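Local structure of response regulator ChrA (Corynebacterium diphtheriae, 4YN8) at residues V50-I55 with P76-T81. The protein is the response regulator of a haem-sensing two-component system and probably binds DNA to regulate transcription. The protein carries 1 engineered substitution. Numbering follows the deposited sequence.
Sequences VVVTDI and PVLILT. With MG (magnesium ion), chain F; SO4 (sulfate ion), chain B.
Strands 50-53 and 77-81 run parallel as neighbours, hydrogen-bonded backbone to backbone. Val51 uses both its polar atoms: its N donates to Pro76 O and its O accepts from Leu78 N at 2.8 Å. Thr53 does the same, with N to Leu78 O and O from Leu80 N, the latter nearly straight at 172°. Side chains alternate between the two faces. On one face Thr53 CG2 packs on Val77 CG1 at 3.7 Å and lies beside Ile79. Val77 and Ile79 also meet helix 62-72. Thr53 OG1, anti to its backbone N, donates a hydrogen bond to a lone pair of Asp54 O. On the other face Val52 CG1 presses on Leu80 CD1 at 3.4 Å, a tight contact. Ile55 lies roughly perpendicular across Ile79, with Ile55 CG1 3.8 Å from Ile79 CG2. Asp54 turns away from strand 77-81, and its OD1 binds magnesium at 2.3 Å and is also hydrogen-bonded to Lys103 NZ. Asp12, His14 and three waters complete the metal shell. O4 of a sulfate, probably a crystallisation additive, accepts from both Ile55 N and Thr81 OG1, the latter at 2.7 Å. With helix 62-72 the strands form a beta-alpha-beta unit, and their C-terminal ends carry the metal-binding acidic site typical of CheY-like receiver domains.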
ATOM      1  N   VAL A  50      -3.556  -9.577 -21.405  1.00  8.22           N
ATOM      2  CA  VAL A  50      -3.215  -9.386 -19.991  1.00  7.88           C
ATOM      3  C   VAL A  50      -2.369  -8.111 -19.881  1.00  7.36           C
ATOM      4  O   VAL A  50      -1.442  -7.934 -20.665  1.00  7.33           O
ATOM      5  CB  VAL A  50      -2.398 -10.597 -19.472  1.00  8.28           C
ATOM      6  CG1 VAL A  50      -1.957 -10.325 -18.064  1.00  8.94           C
ATOM      7  CG2 VAL A  50      -3.229 -11.920 -19.504  1.00  8.84           C
ATOM      8  N   VAL A  51      -2.682  -7.275 -18.916  1.00  7.03           N
ATOM      9  CA  VAL A  51      -1.823  -6.185 -18.550  1.00  7.11           C
ATOM     10  C   VAL A  51      -1.008  -6.562 -17.318  1.00  7.43           C
ATOM     11  O   VAL A  51      -1.600  -6.974 -16.281  1.00  8.12           O
ATOM     12  CB  VAL A  51      -2.621  -4.891 -18.264  1.00  7.51           C
ATOM     13  CG1 VAL A  51      -1.731  -3.813 -17.698  1.00  7.72           C
ATOM     14  CG2 VAL A  51      -3.333  -4.387 -19.505  1.00  7.48           C
ATOM     15  N   VAL A  52       0.299  -6.442 -17.438  1.00  7.44           N
ATOM     16  CA  VAL A  52       1.204  -6.720 -16.326  1.00  7.53           C
ATOM     17  C   VAL A  52       1.791  -5.379 -15.920  1.00  8.55           C
ATOM     18  O   VAL A  52       2.483  -4.733 -16.707  1.00  9.29           O
ATOM     19  CB  VAL A  52       2.295  -7.723 -16.728  1.00  7.84           C
ATOM     20  CG1 VAL A  52       3.299  -7.940 -15.602  1.00  8.29           C
ATOM     21  CG2 VAL A  52       1.666  -9.044 -17.171  1.00  8.20           C
ATOM     22  N   THR A  53       1.529  -4.949 -14.679  1.00  8.69           N
ATOM     23  CA  THR A  53       1.902  -3.590 -14.272  1.00  9.36           C
ATOM     24  C   THR A  53       2.523  -3.543 -12.874  1.00  9.80           C
ATOM     25  O   THR A  53       2.213  -4.369 -12.079  1.00 10.75           O
ATOM     26  CB  THR A  53       0.683  -2.621 -14.297  1.00  9.93           C
ATOM     27  OG1 THR A  53       1.135  -1.246 -14.072  1.00 11.20           O
ATOM     28  CG2 THR A  53      -0.349  -2.931 -13.284  1.00 11.08           C
ATOM     29  N   ASP A  54       3.483  -2.615 -12.766  1.00 10.39           N
ATOM     30  CA  ASP A  54       4.055  -1.974 -11.577  0.52 12.13           C
ATOM     31  C   ASP A  54       3.024  -1.186 -10.776  1.00 11.47           C
ATOM     32  O   ASP A  54       1.980  -0.806 -11.321  1.00  9.89           O
ATOM     33  CB  ASP A  54       5.010  -0.875 -12.255  0.52 12.43           C
ATOM     34  CG  ASP A  54       6.102  -0.447 -11.443  0.52 15.21           C
ATOM     35  OD1 ASP A  54       7.065  -1.246 -11.170  0.52 19.88           O
ATOM     36  OD2 ASP A  54       6.097   0.755 -11.136  0.52 15.60           O
ATOM     37  N   ILE A  55       3.327  -0.830  -9.510  1.00 10.76           N
ATOM     38  CA  ILE A  55       2.496   0.099  -8.775  1.00 11.51           C
ATOM     39  C   ILE A  55       2.974   1.559  -8.938  1.00 13.22           C
ATOM     40  O   ILE A  55       2.218   2.416  -9.417  1.00 14.65           O
ATOM     41  CB  ILE A  55       2.439  -0.240  -7.260  1.00 11.50           C
ATOM     42  CG1 ILE A  55       2.035  -1.680  -7.036  1.00 12.17           C
ATOM     43  CG2 ILE A  55       1.599   0.781  -6.532  1.00 11.88           C
ATOM     44  CD1 ILE A  55       2.144  -2.105  -5.581  1.00 13.06           C
ATOM     45  N   PRO A  76      -7.770  -8.220 -17.932  1.00  9.63           N
ATOM     46  CA  PRO A  76      -7.390  -8.467 -16.550  1.00  8.86           C
ATOM     47  C   PRO A  76      -5.953  -8.045 -16.324  1.00  8.34           C
ATOM     48  O   PRO A  76      -5.148  -8.005 -17.253  1.00  8.41           O
ATOM     49  CB  PRO A  76      -7.539  -9.980 -16.422  1.00  8.81           C
ATOM     50  CG  PRO A  76      -7.276 -10.522 -17.751  1.00  9.48           C
ATOM     51  CD  PRO A  76      -7.895  -9.482 -18.684  1.00  9.53           C
ATOM     52  N   VAL A  77      -5.653  -7.708 -15.068  1.00  7.77           N
ATOM     53  CA  VAL A  77      -4.387  -7.097 -14.655  1.00  7.36           C
ATOM     54  C   VAL A  77      -3.659  -7.986 -13.643  1.00  7.30           C
ATOM     55  O   VAL A  77      -4.292  -8.524 -12.715  1.00  7.91           O
ATOM     56  CB  VAL A  77      -4.635  -5.755 -13.997  1.00  7.17           C
ATOM     57  CG1 VAL A  77      -3.361  -5.114 -13.434  1.00  7.63           C
ATOM     58  CG2 VAL A  77      -5.366  -4.854 -14.985  1.00  7.81           C
ATOM     59  N   LEU A  78      -2.367  -8.183 -13.881  1.00  7.06           N
ATOM     60  CA  LEU A  78      -1.472  -8.778 -12.914  1.00  7.53           C
ATOM     61  C   LEU A  78      -0.587  -7.660 -12.384  1.00  7.29           C
ATOM     62  O   LEU A  78       0.167  -7.040 -13.156  1.00  7.18           O
ATOM     63  CB  LEU A  78      -0.632  -9.903 -13.567  1.00  7.59           C
ATOM     64  CG  LEU A  78       0.565 -10.418 -12.783  1.00  8.08           C
ATOM     65  CD1 LEU A  78      -0.007 -11.059 -11.502  1.00  8.21           C
ATOM     66  CD2 LEU A  78       1.299 -11.424 -13.657  1.00  8.51           C
ATOM     67  N   ILE A  79      -0.653  -7.384 -11.064  1.00  7.44           N
ATOM     68  CA  ILE A  79       0.192  -6.386 -10.434  1.00  8.04           C
ATOM     69  C   ILE A  79       1.432  -7.058  -9.880  1.00  8.79           C
ATOM     70  O   ILE A  79       1.338  -8.083  -9.174  1.00  9.06           O
ATOM     71  CB  ILE A  79      -0.546  -5.667  -9.281  1.00  8.56           C
ATOM     72  CG1 ILE A  79      -1.627  -4.786  -9.857  1.00  8.76           C
ATOM     73  CG2 ILE A  79       0.410  -4.869  -8.413  1.00  8.79           C
ATOM     74  CD1 ILE A  79      -2.520  -4.132  -8.785  1.00 10.02           C
ATOM     75  N   LEU A  80       2.566  -6.470 -10.233  1.00  9.27           N
ATOM     76  CA  LEU A  80       3.893  -6.893  -9.740  1.00  9.81           C
ATOM     77  C   LEU A  80       4.449  -5.881  -8.787  1.00 10.44           C
ATOM     78  O   LEU A  80       4.389  -4.664  -9.009  1.00 11.90           O
ATOM     79  CB  LEU A  80       4.861  -7.111 -10.855  1.00 10.77           C
ATOM     80  CG  LEU A  80       4.479  -8.100 -11.958  1.00 10.71           C
ATOM     81  CD1 LEU A  80       5.562  -8.234 -13.027  1.00 11.31           C
ATOM     82  CD2 LEU A  80       4.092  -9.455 -11.449  1.00 10.95           C
ATOM     83  N   THR A  81       5.018  -6.371  -7.697  1.00 10.78           N
ATOM     84  CA  THR A  81       5.658  -5.450  -6.777  1.00 11.08           C
ATOM     85  C   THR A  81       6.848  -6.122  -6.124  1.00 10.35           C
ATOM     86  O   THR A  81       7.275  -7.180  -6.565  1.00  9.55           O
ATOM     87  CB  THR A  81       4.625  -4.886  -5.808  1.00 11.42           C
ATOM     88  OG1 THR A  81       5.120  -3.705  -5.144  1.00 11.82           O
ATOM     89  CG2 THR A  81       4.129  -5.925  -4.820  1.00 12.10           C
TER
HETATM   90 MG    MG F 204       8.805   0.190 -11.538  1.00 18.98          MG
HETATM   91  S   SO4 B 200       6.523  -1.307  -7.224  0.89 25.27           S
HETATM   92  O1  SO4 B 200       7.669  -2.232  -7.280  0.89 23.34           O
HETATM   93  O2  SO4 B 200       6.546  -0.598  -5.943  0.89 34.22           O
HETATM   94  O3  SO4 B 200       6.445  -0.259  -8.272  0.89 27.99           O
HETATM   95  O4  SO4 B 200       5.212  -2.093  -7.325  0.89 27.38           O
HETATM   96  O   HOH W   1       8.642   0.420  -9.562  1.00 17.47           O
HETATM   97  O   HOH W   2       7.142   1.472 -12.175  0.50  5.31           O
HETATM   98  O   HOH W   3      10.243  -1.273 -11.703  1.00 18.37           O